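Local coordinates for DUF192 domain-containing protein (PDB 3M7A) that is of unknown function, a probably exported member of the DUF192 (COG1430) family with a curved, mixed beta-sheet fold, at residues A[36-50]-A[54-67]. Sequence-based numbering, arbitrary orientation. Where two conformers were deposited one is given.
With EDO (1,2-ethanediol), chain C.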
ATOM      1  N   PHE A  36       6.580  -4.084   4.770  1.00  6.19           N
ATOM      2  CA  PHE A  36       6.870  -3.302   3.572  1.00  5.42           C
ATOM      3  C   PHE A  36       7.497  -1.978   3.972  1.00  5.48           C
ATOM      4  O   PHE A  36       6.887  -1.233   4.723  1.00  7.53           O
ATOM      5  CB  PHE A  36       5.604  -3.081   2.751  1.00  6.26           C
ATOM      6  CG  PHE A  36       4.918  -4.354   2.388  1.00  5.47           C
ATOM      7  CD1 PHE A  36       5.330  -5.087   1.292  1.00  6.48           C
ATOM      8  CD2 PHE A  36       3.887  -4.870   3.163  1.00  5.71           C
ATOM      9  CE1 PHE A  36       4.717  -6.285   0.948  1.00  6.99           C
ATOM     10  CE2 PHE A  36       3.274  -6.074   2.850  1.00  7.78           C
ATOM     11  CZ  PHE A  36       3.675  -6.776   1.733  1.00  8.27           C
ATOM     12  N   ARG A  37       8.654  -1.651   3.412  1.00  5.49           N
ATOM     13  CA  ARG A  37       9.221  -0.318   3.549  1.00  5.48           C
ATOM     14  C   ARG A  37       8.487   0.582   2.548  1.00  5.34           C
ATOM     15  O   ARG A  37       8.665   0.424   1.341  1.00  5.20           O
ATOM     16  CB  ARG A  37      10.720  -0.322   3.239  1.00  7.64           C
ATOM     17  CG  ARG A  37      11.594  -1.193   4.086  1.00 10.64           C
ATOM     18  CD  ARG A  37      11.718  -0.704   5.448  1.00 13.67           C
ATOM     19  NE  ARG A  37      12.293   0.642   5.542  1.00 11.70           N
ATOM     20  CZ  ARG A  37      12.499   1.286   6.687  1.00 11.48           C
ATOM     21  NH1 ARG A  37      12.150   0.717   7.856  1.00 12.04           N
ATOM     22  NH2 ARG A  37      13.004   2.528   6.668  1.00 12.78           N
ATOM     23  N   SER A  38       7.667   1.484   3.063  1.00  5.14           N
ATOM     24  CA  SER A  38       6.681   2.170   2.246  1.00  5.43           C
ATOM     25  C   SER A  38       6.876   3.675   2.206  1.00  4.80           C
ATOM     26  O   SER A  38       6.950   4.322   3.229  1.00  5.20           O
ATOM     27  CB  SER A  38       5.290   1.841   2.797  1.00  5.13           C
ATOM     28  OG  SER A  38       5.061   0.453   2.789  1.00  7.34           O
ATOM     29  N   GLU A  39       6.914   4.224   1.005  1.00  5.02           N
ATOM     30  CA  GLU A  39       6.827   5.674   0.838  1.00  4.63           C
ATOM     31  C   GLU A  39       5.487   6.158   1.382  1.00  4.25           C
ATOM     32  O   GLU A  39       4.454   5.539   1.081  1.00  5.36           O
ATOM     33  CB  GLU A  39       6.907   6.016  -0.639  1.00  4.32           C
ATOM     34  CG  GLU A  39       8.323   5.917  -1.208  1.00  5.45           C
ATOM     35  CD  GLU A  39       8.277   5.999  -2.718  1.00  5.11           C
ATOM     36  OE1 GLU A  39       8.299   7.138  -3.228  1.00  6.51           O
ATOM     37  OE2 GLU A  39       8.123   4.945  -3.400  1.00  6.96           O
ATOM     38  N   LEU A  40       5.485   7.294   2.078  1.00  4.83           N
ATOM     39  CA  LEU A  40       4.290   7.819   2.713  0.50  5.20           C
ATOM     40  C   LEU A  40       3.753   8.981   1.887  1.00  5.58           C
ATOM     41  O   LEU A  40       4.384  10.043   1.796  1.00  5.60           O
ATOM     42  CB  LEU A  40       4.634   8.261   4.140  0.50  5.60           C
ATOM     43  CG  LEU A  40       3.484   8.553   5.101  0.50  6.10           C
ATOM     44  CD1 LEU A  40       4.054   8.838   6.499  0.50  7.32           C
ATOM     45  CD2 LEU A  40       2.630   9.716   4.614  0.50  6.11           C
ATOM     46  N   ALA A  41       2.599   8.754   1.282  1.00  5.28           N
ATOM     47  CA  ALA A  41       1.899   9.793   0.528  1.00  5.16           C
ATOM     48  C   ALA A  41       0.776  10.301   1.406  1.00  5.99           C
ATOM     49  O   ALA A  41      -0.106   9.538   1.808  1.00  6.33           O
ATOM     50  CB  ALA A  41       1.327   9.204  -0.759  1.00  6.10           C
ATOM     51  N   ARG A  42       0.814  11.594   1.705  1.00  5.96           N
ATOM     52  CA  ARG A  42      -0.177  12.183   2.601  1.00  7.29           C
ATOM     53  C   ARG A  42      -1.078  13.235   1.968  1.00  6.14           C
ATOM     54  O   ARG A  42      -2.295  13.197   2.133  1.00  7.02           O
ATOM     55  CB  ARG A  42       0.484  12.804   3.815  1.00  9.39           C
ATOM     56  CG  ARG A  42      -0.481  12.908   4.922  1.00 16.02           C
ATOM     57  CD  ARG A  42       0.073  13.401   6.162  1.00 17.75           C
ATOM     58  NE  ARG A  42       0.945  12.518   6.945  1.00 14.08           N
ATOM     59  CZ  ARG A  42       0.571  11.662   7.904  1.00 11.95           C
ATOM     60  NH1 ARG A  42      -0.707  11.387   8.150  1.00 12.45           N
ATOM     61  NH2 ARG A  42       1.502  11.091   8.635  1.00 15.57           N
ATOM     62  N   THR A  43      -0.516  14.209   1.264  1.00  6.24           N
ATOM     63  CA  THR A  43      -1.353  15.256   0.706  1.00  5.67           C
ATOM     64  C   THR A  43      -2.234  14.679  -0.398  1.00  5.71           C
ATOM     65  O   THR A  43      -1.893  13.643  -0.993  1.00  6.36           O
ATOM     66  CB  THR A  43      -0.563  16.441   0.162  1.00  6.24           C
ATOM     67  OG1 THR A  43       0.132  16.010  -1.026  1.00  5.86           O
ATOM     68  CG2 THR A  43       0.418  17.033   1.182  1.00  8.52           C
ATOM     69  N   SER A  44      -3.311  15.374  -0.728  1.00  7.19           N
ATOM     70  CA  SER A  44      -4.157  14.919  -1.814  0.50  7.96           C
ATOM     71  C   SER A  44      -3.354  14.798  -3.119  1.00  6.60           C
ATOM     72  O   SER A  44      -3.540  13.850  -3.876  1.00  6.25           O
ATOM     73  CB  SER A  44      -5.361  15.840  -2.015  0.50  9.01           C
ATOM     74  OG  SER A  44      -6.192  15.872  -0.871  0.50 12.28           O
ATOM     75  N   ALA A  45      -2.448  15.740  -3.379  1.00  6.16           N
ATOM     76  CA  ALA A  45      -1.640  15.692  -4.583  1.00  5.70           C
ATOM     77  C   ALA A  45      -0.636  14.543  -4.552  1.00  4.97           C
ATOM     78  O   ALA A  45      -0.432  13.886  -5.579  1.00  5.36           O
ATOM     79  CB  ALA A  45      -0.943  17.015  -4.809  1.00  7.77           C
ATOM     80  N   GLU A  46      -0.024  14.263  -3.387  1.00  5.47           N
ATOM     81  CA  GLU A  46       0.873  13.120  -3.292  1.00  5.93           C
ATOM     82  C   GLU A  46       0.099  11.843  -3.604  1.00  5.63           C
ATOM     83  O   GLU A  46       0.595  10.950  -4.301  1.00  4.96           O
ATOM     84  CB  GLU A  46       1.512  13.035  -1.904  1.00  5.44           C
ATOM     85  CG  GLU A  46       2.630  14.068  -1.704  1.00  5.14           C
ATOM     86  CD  GLU A  46       3.115  14.218  -0.267  1.00  6.00           C
ATOM     87  OE1 GLU A  46       2.390  13.824   0.681  1.00  6.18           O
ATOM     88  OE2 GLU A  46       4.234  14.756  -0.092  1.00  6.76           O
ATOM     89  N   GLN A  47      -1.115  11.748  -3.086  1.00  5.05           N
ATOM     90  CA  GLN A  47      -1.928  10.571  -3.290  1.00  5.41           C
ATOM     91  C   GLN A  47      -2.430  10.447  -4.747  1.00  5.23           C
ATOM     92  O   GLN A  47      -2.615   9.338  -5.231  1.00  6.42           O
ATOM     93  CB  GLN A  47      -3.101  10.541  -2.312  1.00  5.57           C
ATOM     94  CG  GLN A  47      -2.700  10.454  -0.856  1.00  5.97           C
ATOM     95  CD  GLN A  47      -3.902  10.273   0.062  1.00  9.54           C
ATOM     96  OE1 GLN A  47      -4.757   9.433  -0.212  1.00 11.43           O
ATOM     97  NE2 GLN A  47      -4.007  11.104   1.090  1.00 15.05           N
ATOM     98  N   ALA A  48      -2.638  11.571  -5.429  1.00  5.66           N
ATOM     99  CA  ALA A  48      -3.053  11.555  -6.831  1.00  5.12           C
ATOM    100  C   ALA A  48      -1.907  11.122  -7.738  1.00  5.64           C
ATOM    101  O   ALA A  48      -2.129  10.572  -8.823  1.00  6.37           O
ATOM    102  CB  ALA A  48      -3.561  12.945  -7.242  1.00  6.07           C
ATOM    103  N   LYS A  49      -0.668  11.371  -7.332  1.00  5.78           N
ATOM    104  CA  LYS A  49       0.483  10.925  -8.116  0.50  6.37           C
ATOM    105  C   LYS A  49       0.789   9.444  -7.871  1.00  6.10           C
ATOM    106  O   LYS A  49       1.184   8.729  -8.799  1.00  6.29           O
ATOM    107  CB  LYS A  49       1.710  11.787  -7.814  0.50  6.49           C
ATOM    108  CG  LYS A  49       2.916  11.482  -8.707  0.50  7.12           C
ATOM    109  CD  LYS A  49       4.080  12.443  -8.478  0.50  8.60           C
ATOM    110  CE  LYS A  49       5.283  12.108  -9.367  0.50 11.50           C
ATOM    111  NZ  LYS A  49       6.497  12.915  -9.032  0.50 13.49           N
ATOM    112  N   GLY A  50       0.638   8.973  -6.622  1.00  5.55           N
ATOM    113  CA  GLY A  50       0.874   7.552  -6.316  1.00  5.93           C
ATOM    114  C   GLY A  50       2.214   7.091  -6.824  1.00  5.79           C
ATOM    115  O   GLY A  50       3.223   7.773  -6.648  1.00  6.24           O
ATOM    116  N   ARG A  54       6.799   4.996 -12.126  1.00  7.72           N
ATOM    117  CA  ARG A  54       7.806   4.101 -11.565  0.50  8.55           C
ATOM    118  C   ARG A  54       7.943   2.862 -12.407  1.00  9.40           C
ATOM    119  O   ARG A  54       6.944   2.259 -12.768  1.00 11.09           O
ATOM    120  CB  ARG A  54       7.411   3.640 -10.176  0.50  7.61           C
ATOM    121  CG  ARG A  54       7.356   4.721  -9.187  0.50  6.00           C
ATOM    122  CD  ARG A  54       8.703   5.361  -8.923  0.50  8.97           C
ATOM    123  NE  ARG A  54       8.516   6.435  -7.960  0.50 11.49           N
ATOM    124  CZ  ARG A  54       8.448   6.250  -6.647  0.50 10.27           C
ATOM    125  NH1 ARG A  54       8.621   5.047  -6.129  0.50 11.08           N
ATOM    126  NH2 ARG A  54       8.229   7.283  -5.861  0.50 10.89           N
ATOM    127  N   THR A  55       9.168   2.445 -12.724  1.00  8.66           N
ATOM    128  CA  THR A  55       9.363   1.234 -13.534  1.00  9.99           C
ATOM    129  C   THR A  55       9.774   0.015 -12.713  1.00  8.95           C
ATOM    130  O   THR A  55       9.865  -1.075 -13.250  1.00 11.82           O
ATOM    131  CB  THR A  55      10.365   1.466 -14.656  1.00 11.63           C
ATOM    132  OG1 THR A  55      11.582   1.929 -14.082  1.00 14.83           O
ATOM    133  CG2 THR A  55       9.791   2.528 -15.635  1.00 14.16           C
ATOM    134  N   GLU A  56       9.977   0.206 -11.413  1.00 10.57           N
ATOM    135  CA  GLU A  56      10.321  -0.908 -10.539  0.50 12.03           C
ATOM    136  C   GLU A  56       9.912  -0.646  -9.099  1.00 10.86           C
ATOM    137  O   GLU A  56       9.722   0.477  -8.679  1.00 11.21           O
ATOM    138  CB  GLU A  56      11.816  -1.225 -10.614  0.50 14.33           C
ATOM    139  CG  GLU A  56      12.701  -0.165  -9.978  0.50 19.80           C
ATOM    140  CD  GLU A  56      14.176  -0.543  -9.977  0.50 25.51           C
ATOM    141  OE1 GLU A  56      14.508  -1.698  -9.616  0.50 30.73           O
ATOM    142  OE2 GLU A  56      15.000   0.326 -10.330  0.50 30.48           O
ATOM    143  N   LEU A  57       9.723  -1.733  -8.373  1.00  9.94           N
ATOM    144  CA  LEU A  57       9.274  -1.757  -6.985  1.00  8.45           C
ATOM    145  C   LEU A  57       9.640  -3.139  -6.449  1.00  9.04           C
ATOM    146  O   LEU A  57       9.320  -4.158  -7.070  1.00  9.70           O
ATOM    147  CB  LEU A  57       7.766  -1.578  -6.875  1.00  7.72           C
ATOM    148  CG  LEU A  57       7.193  -1.445  -5.450  1.00  7.64           C
ATOM    149  CD1 LEU A  57       7.621  -0.163  -4.766  1.00  8.92           C
ATOM    150  CD2 LEU A  57       5.662  -1.586  -5.502  1.00  8.72           C
ATOM    151  N   GLY A  58      10.303  -3.173  -5.307  1.00  9.89           N
ATOM    152  CA  GLY A  58      10.655  -4.443  -4.686  1.00 10.46           C
ATOM    153  C   GLY A  58       9.491  -5.052  -3.926  1.00  9.03           C
ATOM    154  O   GLY A  58       8.620  -4.345  -3.479  1.00  8.09           O
ATOM    155  N   ASP A  59       9.519  -6.373  -3.736  1.00  9.22           N
ATOM    156  CA  ASP A  59       8.474  -7.052  -2.958  1.00  8.67           C
ATOM    157  C   ASP A  59       8.493  -6.608  -1.509  1.00  9.74           C
ATOM    158  O   ASP A  59       7.512  -6.770  -0.795  1.00 12.95           O
ATOM    159  CB  ASP A  59       8.645  -8.574  -3.018  1.00  8.84           C
ATOM    160  CG  ASP A  59       8.117  -9.201  -4.301  1.00 11.99           C
ATOM    161  OD1 ASP A  59       7.512  -8.495  -5.140  1.00 11.70           O
ATOM    162  OD2 ASP A  59       8.323 -10.429  -4.451  1.00 16.58           O
ATOM    163  N   GLU A  60       9.630  -6.074  -1.069  1.00  7.76           N
ATOM    164  CA  GLU A  60       9.870  -5.569   0.270  0.50  8.95           C
ATOM    165  C   GLU A  60       9.421  -4.124   0.456  1.00  7.26           C
ATOM    166  O   GLU A  60       9.601  -3.556   1.534  1.00  7.94           O
ATOM    167  CB  GLU A  60      11.389  -5.699   0.576  0.50 11.12           C
ATOM    168  CG  GLU A  60      12.353  -4.634  -0.021  0.50 14.21           C
ATOM    169  CD  GLU A  60      12.726  -4.832  -1.492  0.50  9.00           C
ATOM    170  OE1 GLU A  60      12.303  -5.797  -2.134  0.50 10.35           O
ATOM    171  OE2 GLU A  60      13.507  -3.991  -1.996  0.50 18.93           O
ATOM    172  N   GLU A  61       8.961  -3.508  -0.632  1.00  6.95           N
ATOM    173  CA  GLU A  61       8.613  -2.088  -0.684  1.00  6.74           C
ATOM    174  C   GLU A  61       7.125  -1.899  -0.967  1.00  5.77           C
ATOM    175  O   GLU A  61       6.433  -2.805  -1.394  1.00  8.36           O
ATOM    176  CB  GLU A  61       9.447  -1.389  -1.775  1.00  7.04           C
ATOM    177  CG  GLU A  61      10.944  -1.469  -1.547  1.00 10.26           C
ATOM    178  CD  GLU A  61      11.737  -0.794  -2.641  1.00 11.39           C
ATOM    179  OE1 GLU A  61      11.376  -0.914  -3.834  1.00 14.11           O
ATOM    180  OE2 GLU A  61      12.734  -0.128  -2.310  1.00 21.52           O
ATOM    181  N   GLY A  62       6.651  -0.685  -0.735  1.00  6.15           N
ATOM    182  CA  GLY A  62       5.301  -0.322  -1.073  1.00  5.17           C
ATOM    183  C   GLY A  62       5.137   1.179  -1.051  1.00  4.62           C
ATOM    184  O   GLY A  62       6.101   1.925  -0.916  1.00  5.42           O
HETATM  185  N   MSE A  63       3.892   1.616  -1.187  1.00  4.50           N
HETATM  186  CA  MSE A  63       3.536   3.007  -0.923  1.00  4.29           C
HETATM  187  C   MSE A  63       2.298   2.977  -0.029  1.00  4.17           C
HETATM  188  O   MSE A  63       1.334   2.268  -0.332  1.00  4.91           O
HETATM  189  CB  MSE A  63       3.257   3.805  -2.188  1.00  4.72           C
HETATM  190  CG  MSE A  63       2.922   5.277  -1.931  1.00  5.27           C
HETATM  191 SE   MSE A  63       2.833   6.381  -3.482  0.75  6.96          SE
HETATM  192  CE  MSE A  63       4.743   6.696  -3.709  1.00  6.89           C
ATOM    193  N   ILE A  64       2.342   3.742   1.056  1.00  4.21           N
ATOM    194  CA  ILE A  64       1.238   3.863   1.996  0.50  5.20           C
ATOM    195  C   ILE A  64       0.647   5.277   1.852  1.00  4.92           C
ATOM    196  O   ILE A  64       1.373   6.273   1.877  1.00  6.09           O
ATOM    197  CB  ILE A  64       1.693   3.524   3.459  0.50  5.31           C
ATOM    198  CG1 ILE A  64       0.513   3.541   4.449  0.50  8.06           C
ATOM    199  CG2 ILE A  64       2.788   4.441   3.955  0.50  6.57           C
ATOM    200  CD1 ILE A  64      -0.364   2.335   4.386  0.50  9.83           C
ATOM    201  N   PHE A  65      -0.666   5.330   1.693  1.00  4.37           N
ATOM    202  CA  PHE A  65      -1.440   6.531   1.487  1.00  4.16           C
ATOM    203  C   PHE A  65      -2.246   6.740   2.764  1.00  4.96           C
ATOM    204  O   PHE A  65      -3.074   5.904   3.101  1.00  6.27           O
ATOM    205  CB  PHE A  65      -2.397   6.357   0.309  1.00  5.26           C
ATOM    206  CG  PHE A  65      -1.742   6.059  -1.042  1.00  4.70           C
ATOM    207  CD1 PHE A  65      -1.112   4.861  -1.281  1.00  5.60           C
ATOM    208  CD2 PHE A  65      -1.847   6.964  -2.088  1.00  5.25           C
ATOM    209  CE1 PHE A  65      -0.557   4.607  -2.517  1.00  5.81           C
ATOM    210  CE2 PHE A  65      -1.295   6.703  -3.327  1.00  6.71           C
ATOM    211  CZ  PHE A  65      -0.655   5.518  -3.548  1.00  5.61           C
ATOM    212  N   LEU A  66      -1.978   7.811   3.514  1.00  5.40           N
ATOM    213  CA  LEU A  66      -2.600   8.042   4.824  1.00  6.42           C
ATOM    214  C   LEU A  66      -3.592   9.172   4.670  1.00  6.68           C
ATOM    215  O   LEU A  66      -3.247  10.260   4.191  1.00  7.97           O
ATOM    216  CB  LEU A  66      -1.577   8.371   5.903  1.00  7.08           C
ATOM    217  CG  LEU A  66      -0.624   7.253   6.269  1.00  8.51           C
ATOM    218  CD1 LEU A  66       0.283   7.732   7.432  1.00 10.21           C
ATOM    219  CD2 LEU A  66      -1.362   5.924   6.590  1.00  8.60           C
ATOM    220  N   ARG A  67      -4.827   8.899   5.060  1.00  7.50           N
ATOM    221  CA  ARG A  67      -5.931   9.769   4.706  1.00  8.14           C
ATOM    222  C   ARG A  67      -6.635  10.349   5.891  1.00  8.50           C
ATOM    223  O   ARG A  67      -7.037   9.657   6.797  1.00  9.61           O
ATOM    224  CB  ARG A  67      -6.945   9.010   3.874  1.00  8.07           C
ATOM    225  CG  ARG A  67      -6.318   8.471   2.612  1.00  8.13           C
ATOM    226  CD  ARG A  67      -7.217   7.530   1.882  1.00  9.45           C
ATOM    227  NE  ARG A  67      -8.493   8.095   1.460  1.00  9.98           N
ATOM    228  CZ  ARG A  67      -8.654   8.881   0.407  1.00 10.07           C
ATOM    229  NH1 ARG A  67      -7.629   9.254  -0.347  1.00 11.77           N
ATOM    230  NH2 ARG A  67      -9.856   9.306   0.074  1.00 14.25           N
TER
HETATM  231  C1  EDO C 201       5.556  14.939   3.209  1.00 11.04           C
HETATM  232  O1  EDO C 201       5.804  14.211   1.994  1.00  8.42           O
HETATM  233  C2  EDO C 201       4.140  14.682   3.733  1.00  9.54           C
HETATM  234  O2  EDO C 201       3.150  15.304   2.887  1.00  9.38           O
HETATM  235  O   HOH W   1       8.477   2.532  -2.409  1.00  7.64           O
HETATM  236  O   HOH W   2      -3.147  12.050   6.314  1.00 22.37           O
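With CG anti to its carbonyl carbon (chi1 -76°) and its chain extended beyond CG, Glu39 reaches off the sheet to Arg54, whose chain, bent at chi2 (-65°), brings its guanidinium to the carboxylate end-on. Arg54 NH2 lies 2.6 Å from Glu39 OE1 and NH1 2.8 Å from OE2, a two-nitrogen salt bridge between nearly coplanar groups; both side chains are long enough to join strand 36-41 to the loop at Arg54. Ser18 also bonds OE1, while a water joins OE2 to Gly62 O. Gln47, likewise extended beyond CG, uses both ends of its amide: NE2 donates to Arg42 O at 2.9 Å, and OE1 accepts from Arg67 NH1 at 2.9 Å. Its CB and CG lie 3.8 Å from Phe65 CD2; an alanine here would probably leave Arg42 O and Arg67 NH1 without these partners and open a gap beside the ring. Gly50, just after the helix, has a positive phi that favours glycine and sets its CA at the edge of that ring, 3.8 Å from CZ. Ala41, small enough to pack against both, has its CB beside Phe65 CD2 and the selenium of selenomethionine Met63, on the same sheet face. Backbone bonds, such as Ile64 N to Glu39 O at 2.8 Å, pair strands 36-41 and 61-66 in parallel, with helix 44-49 in the connection: a beta-alpha-beta crossover.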